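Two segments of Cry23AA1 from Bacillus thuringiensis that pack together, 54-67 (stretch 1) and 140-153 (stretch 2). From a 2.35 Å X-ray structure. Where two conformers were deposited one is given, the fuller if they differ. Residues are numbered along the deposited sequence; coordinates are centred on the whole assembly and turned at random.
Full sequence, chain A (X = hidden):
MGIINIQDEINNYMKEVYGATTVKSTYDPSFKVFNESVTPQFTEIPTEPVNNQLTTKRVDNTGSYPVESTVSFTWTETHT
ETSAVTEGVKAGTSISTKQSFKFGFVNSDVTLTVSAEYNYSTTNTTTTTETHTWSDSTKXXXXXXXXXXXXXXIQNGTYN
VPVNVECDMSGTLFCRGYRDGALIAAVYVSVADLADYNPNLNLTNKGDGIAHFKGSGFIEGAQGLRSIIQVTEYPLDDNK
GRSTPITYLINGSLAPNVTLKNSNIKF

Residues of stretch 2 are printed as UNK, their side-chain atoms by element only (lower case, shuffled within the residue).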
# COMPACT_ATOMS: atom_id res chain seq x y z
N LEU A 54 -10.30 13.15 -7.75
CA LEU A 54 -9.67 14.46 -7.50
C LEU A 54 -10.45 15.69 -7.90
O LEU A 54 -10.65 16.55 -7.02
CB LEU A 54 -8.26 14.57 -8.08
CG LEU A 54 -7.44 13.34 -7.64
CD1 LEU A 54 -6.18 13.34 -8.45
CD2 LEU A 54 -7.15 13.34 -6.11
N THR A 55 -10.85 15.80 -9.20
CA THR A 55 -11.78 16.86 -9.65
C THR A 55 -12.51 16.28 -10.79
O THR A 55 -12.15 15.22 -11.29
CB THR A 55 -11.14 17.98 -10.46
OG1 THR A 55 -9.80 17.66 -10.78
CG2 THR A 55 -11.36 19.31 -9.92
N THR A 56 -13.50 17.03 -11.25
CA THR A 56 -14.24 16.64 -12.39
C THR A 56 -14.42 17.83 -13.33
O THR A 56 -14.46 19.02 -12.92
CB THR A 56 -15.62 16.07 -12.00
OG1 THR A 56 -16.32 17.14 -11.39
CG2 THR A 56 -15.52 15.00 -10.94
N LYS A 57 -14.53 17.49 -14.61
CA LYS A 57 -14.80 18.49 -15.62
C LYS A 57 -16.12 18.09 -16.28
O LYS A 57 -16.27 16.94 -16.75
CB LYS A 57 -13.63 18.52 -16.60
CG LYS A 57 -12.46 19.28 -16.03
CD LYS A 57 -11.34 19.60 -16.94
CE LYS A 57 -10.27 20.42 -16.14
NZ LYS A 57 -9.09 20.76 -16.97
N ARG A 58 -17.07 19.02 -16.23
CA ARG A 58 -18.37 18.81 -16.78
C ARG A 58 -18.50 19.65 -18.11
O ARG A 58 -18.13 20.87 -18.16
CB ARG A 58 -19.44 19.23 -15.77
CG ARG A 58 -20.86 18.99 -16.27
CD ARG A 58 -22.02 19.49 -15.31
NE ARG A 58 -23.29 19.63 -16.03
CZ ARG A 58 -24.52 19.46 -15.53
NH1 ARG A 58 -24.69 19.07 -14.25
NH2 ARG A 58 -25.62 19.65 -16.31
N VAL A 59 -19.08 19.02 -19.13
CA VAL A 59 -19.32 19.68 -20.44
C VAL A 59 -20.73 19.36 -20.87
O VAL A 59 -21.05 18.21 -21.08
CB VAL A 59 -18.35 19.23 -21.56
CG1 VAL A 59 -18.52 20.11 -22.84
CG2 VAL A 59 -16.86 19.31 -21.11
N ASP A 60 -21.55 20.40 -20.98
CA ASP A 60 -22.93 20.31 -21.48
C ASP A 60 -22.98 20.62 -23.02
O ASP A 60 -22.55 21.71 -23.45
CB ASP A 60 -23.81 21.30 -20.72
CG ASP A 60 -23.99 20.90 -19.23
OD1 ASP A 60 -23.03 20.53 -18.51
OD2 ASP A 60 -25.11 20.97 -18.72
N ASN A 61 -23.41 19.64 -23.82
CA ASN A 61 -23.70 19.83 -25.22
C ASN A 61 -25.20 20.14 -25.38
O ASN A 61 -26.04 19.23 -25.49
CB ASN A 61 -23.30 18.60 -26.03
CG ASN A 61 -23.61 18.76 -27.59
OD1 ASN A 61 -24.00 19.83 -28.03
ND2 ASN A 61 -23.47 17.68 -28.37
N THR A 62 -25.58 21.40 -25.33
CA THR A 62 -27.02 21.68 -25.41
C THR A 62 -27.54 21.70 -26.88
O THR A 62 -28.69 22.03 -27.09
CB THR A 62 -27.38 23.01 -24.79
OG1 THR A 62 -26.66 24.02 -25.50
CG2 THR A 62 -26.98 23.10 -23.29
N GLY A 63 -26.70 21.36 -27.87
CA GLY A 63 -27.12 21.44 -29.28
C GLY A 63 -27.55 20.09 -29.86
O GLY A 63 -27.54 19.04 -29.17
N SER A 64 -27.92 20.12 -31.15
CA SER A 64 -28.51 18.97 -31.79
C SER A 64 -27.49 18.14 -32.54
O SER A 64 -27.84 17.12 -33.11
CB SER A 64 -29.68 19.38 -32.69
OG SER A 64 -30.49 20.32 -31.98
N TYR A 65 -26.23 18.54 -32.51
CA TYR A 65 -25.19 17.72 -33.14
C TYR A 65 -24.12 17.22 -32.12
O TYR A 65 -23.83 17.89 -31.14
CB TYR A 65 -24.53 18.52 -34.29
CG TYR A 65 -25.57 19.15 -35.21
CD1 TYR A 65 -26.21 18.39 -36.22
CD2 TYR A 65 -25.98 20.49 -35.04
CE1 TYR A 65 -27.22 18.96 -37.07
CE2 TYR A 65 -26.97 21.08 -35.86
CZ TYR A 65 -27.58 20.31 -36.88
OH TYR A 65 -28.56 20.90 -37.70
N PRO A 66 -23.50 16.07 -32.41
CA PRO A 66 -22.39 15.70 -31.57
C PRO A 66 -21.27 16.74 -31.58
O PRO A 66 -21.04 17.39 -32.61
CB PRO A 66 -21.90 14.36 -32.17
CG PRO A 66 -23.07 13.78 -32.86
CD PRO A 66 -23.88 14.99 -33.35
N VAL A 67 -20.57 16.88 -30.44
CA VAL A 67 -19.38 17.73 -30.35
C VAL A 67 -18.19 16.87 -29.87
O VAL A 67 -18.37 15.83 -29.22
CB VAL A 67 -19.61 18.94 -29.41
CG1 VAL A 67 -18.44 19.91 -29.46
CG2 VAL A 67 -20.87 19.69 -29.81
N UNK A 140 -13.38 13.48 -25.95
CA UNK A 140 -14.63 12.75 -25.87
C UNK A 140 -15.64 13.30 -26.88
O UNK A 140 -15.66 14.49 -27.19
c UNK A 140 -16.60 12.07 -24.41
c UNK A 140 -15.41 14.18 -23.94
c UNK A 140 -15.23 12.77 -24.42
N UNK A 141 -16.48 12.40 -27.35
CA UNK A 141 -17.60 12.77 -28.18
C UNK A 141 -18.84 12.86 -27.32
O UNK A 141 -19.26 11.86 -26.73
o UNK A 141 -16.65 11.69 -30.10
c UNK A 141 -19.05 12.05 -30.12
c UNK A 141 -17.81 11.72 -29.26
N UNK A 142 -19.40 14.05 -27.24
CA UNK A 142 -20.62 14.26 -26.47
C UNK A 142 -21.89 14.27 -27.36
O UNK A 142 -22.11 15.25 -28.09
c UNK A 142 -18.98 17.00 -24.43
c UNK A 142 -20.57 15.59 -25.74
c UNK A 142 -19.24 15.68 -24.97
c UNK A 142 -21.79 15.71 -24.83
N UNK A 143 -22.75 13.24 -27.25
CA UNK A 143 -23.97 13.30 -28.03
C UNK A 143 -24.78 14.56 -27.77
O UNK A 143 -24.53 15.27 -26.82
c UNK A 143 -24.76 12.05 -27.61
c UNK A 143 -23.67 11.05 -27.22
c UNK A 143 -22.64 11.98 -26.50
N UNK A 144 -25.73 14.83 -28.66
CA UNK A 144 -26.53 16.05 -28.63
C UNK A 144 -27.39 16.00 -27.40
O UNK A 144 -27.81 14.93 -27.04
c UNK A 144 -27.44 15.91 -29.88
c UNK A 144 -26.84 14.81 -30.74
c UNK A 144 -26.04 13.93 -29.81
N UNK A 145 -27.69 17.14 -26.80
CA UNK A 145 -28.56 17.19 -25.63
C UNK A 145 -28.03 16.25 -24.50
O UNK A 145 -28.78 15.53 -23.88
c UNK A 145 -30.03 16.83 -26.01
c UNK A 145 -30.76 19.13 -26.84
c UNK A 145 -30.64 17.66 -27.17
c UNK A 145 -31.24 19.93 -28.07
n UNK A 145 -31.30 21.39 -27.65
N UNK A 146 -26.73 16.25 -24.26
CA UNK A 146 -26.16 15.37 -23.24
C UNK A 146 -25.06 16.13 -22.56
O UNK A 146 -24.38 16.97 -23.16
c UNK A 146 -25.00 13.14 -22.91
c UNK A 146 -25.59 14.11 -23.91
o UNK A 146 -26.66 13.46 -24.60
N UNK A 147 -24.88 15.87 -21.27
CA UNK A 147 -23.67 16.34 -20.66
C UNK A 147 -22.80 15.17 -20.24
O UNK A 147 -23.23 14.00 -20.16
c UNK A 147 -24.39 15.77 -16.05
c UNK A 147 -25.78 15.61 -16.03
c UNK A 147 -24.61 16.66 -18.33
o UNK A 147 -26.41 15.10 -14.94
c UNK A 147 -23.97 17.28 -19.55
c UNK A 147 -26.00 16.50 -18.26
c UNK A 147 -23.82 16.30 -17.20
c UNK A 147 -26.59 15.97 -17.14
N UNK A 148 -21.55 15.51 -20.02
CA UNK A 148 -20.55 14.56 -19.66
C UNK A 148 -19.92 15.08 -18.34
O UNK A 148 -19.72 16.31 -18.15
c UNK A 148 -19.81 13.05 -21.53
c UNK A 148 -18.30 14.81 -20.69
c UNK A 148 -19.65 14.40 -20.89
N UNK A 149 -19.69 14.16 -17.41
CA UNK A 149 -18.85 14.46 -16.25
C UNK A 149 -17.61 13.60 -16.41
O UNK A 149 -17.74 12.35 -16.42
c UNK A 149 -19.56 14.09 -14.94
o UNK A 149 -22.27 15.66 -12.93
c UNK A 149 -20.34 15.25 -14.31
o UNK A 149 -21.38 13.68 -12.82
c UNK A 149 -21.39 14.84 -13.28
N UNK A 150 -16.45 14.24 -16.59
CA UNK A 150 -15.20 13.50 -16.72
C UNK A 150 -14.50 13.71 -15.36
O UNK A 150 -14.15 14.87 -14.98
c UNK A 150 -14.31 13.99 -17.90
N UNK A 151 -14.41 12.63 -14.60
CA UNK A 151 -13.77 12.70 -13.23
C UNK A 151 -12.34 12.13 -13.33
O UNK A 151 -12.11 11.09 -13.91
c UNK A 151 -14.62 11.91 -12.20
N UNK A 152 -11.38 12.83 -12.75
CA UNK A 152 -9.99 12.36 -12.74
C UNK A 152 -9.75 11.54 -11.46
O UNK A 152 -9.99 12.02 -10.34
c UNK A 152 -6.62 14.08 -12.48
c UNK A 152 -5.98 12.23 -14.44
c UNK A 152 -4.99 12.96 -13.76
c UNK A 152 -7.29 12.42 -14.09
c UNK A 152 -7.63 13.34 -13.09
o UNK A 152 -3.70 12.79 -14.13
c UNK A 152 -9.07 13.61 -12.77
c UNK A 152 -5.28 13.85 -12.81
N UNK A 153 -9.35 10.28 -11.66
CA UNK A 153 -9.20 9.31 -10.58
C UNK A 153 -7.70 8.99 -10.43
O UNK A 153 -7.05 8.66 -11.45
c UNK A 153 -9.48 6.91 -9.87
c UNK A 153 -11.41 7.88 -10.94
c UNK A 153 -9.85 7.92 -10.90
c UNK A 153 -12.09 9.08 -10.45

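Position 140 carries three carbons, one bearing the other two, and its side chain stays 6.0 Å or more from stretch 1: a valine, Val140. Position 141 has one carbon holding an oxygen and a carbon, the signature of threonine; with Thr141 named, its CG2 sits 4.2 Å from CB of Pro66, a loose contact.

Position 142 shows four carbons, forked at the first, with one arm two carbons long. That is Ile142, buried, with CD1 3.5 Å from CG1 of Val59 and CG2 3.5 Å from CB of Asn61. Its backbone pairs with Val67: N of Ile142 donates to O of Val67 (2.9 Å) and N of Val67 to O of Ile142 (3.2 Å).

Positions 143 and 144 each have three carbons closing a ring onto the backbone nitrogen, so both are prolines. Pro143 points away, while the ring of Pro144 lies against the other loop, its CG 4.0 Å from CD of Pro66.

At position 145 four carbons run in a row to a nitrogen, a lysine. The CA-to-CB bond of Lys145 points away, yet the chain comes back and NZ hydrogen-bonds O of Thr62 at 2.7 Å. Its positive phi and psi (55/43) belong to the turn, where its N makes a weak hydrogen bond to O of Gly63 (3.0 Å).

Position 146 again has one carbon carrying an oxygen and a carbon. This is Thr146, buried, whose O accepts from N of Asn61 at 2.9 Å.

Position 147 has one carbon leading to a six-carbon ring with an oxygen: Tyr147. The guanidinium of Arg58 lies flat on this ring, planes at 7° and CZ of Arg58 3.8 Å from the Tyr147 ring centroid, a cation-pi stack. Asp60 steadies the arginine through a salt bridge, its OD1 2.7 Å from NE of Arg58.

Position 148, one carbon with two carbons on it, is Val148, paired with Val59 by two backbone hydrogen bonds. Position 149 has three carbons, the last bearing two oxygens: Glu149. Its OE2 is 4.4 Å from NH1 of Arg58, near enough for the charges to attract but beyond a salt bridge.

Positions 150 and 151 have a single carbon each, both alanines. Ala150 exchanges two 2.7 Å hydrogen bonds with Lys57, N to O each way; CB of Ala151 meets CG2 of Thr56 at 3.5 Å.

Position 152, a carbon and a six-carbon ring with an oxygen, is Tyr152, whose CD2 lies 4.1 Å from CD1 of Leu54. Position 153 repeats the four-carbon fork: Ile153, pointing away and out of contact.

The rules read plainly. Two antiparallel ladders, offset by two residues, supply the backbone scaffold, and Asn61 helps tie them at the break: its ND2 hydrogen-bonds O of Ile142 at 2.8 Å and O of Tyr65 at 2.8 Å. Val59 and Ile142 add an apolar contact on one face; Arg58, Asp60 and Tyr147 build a stacked, charged cluster on the other.

Stretch 2 140-153: VTIPPKTYVEAAYI
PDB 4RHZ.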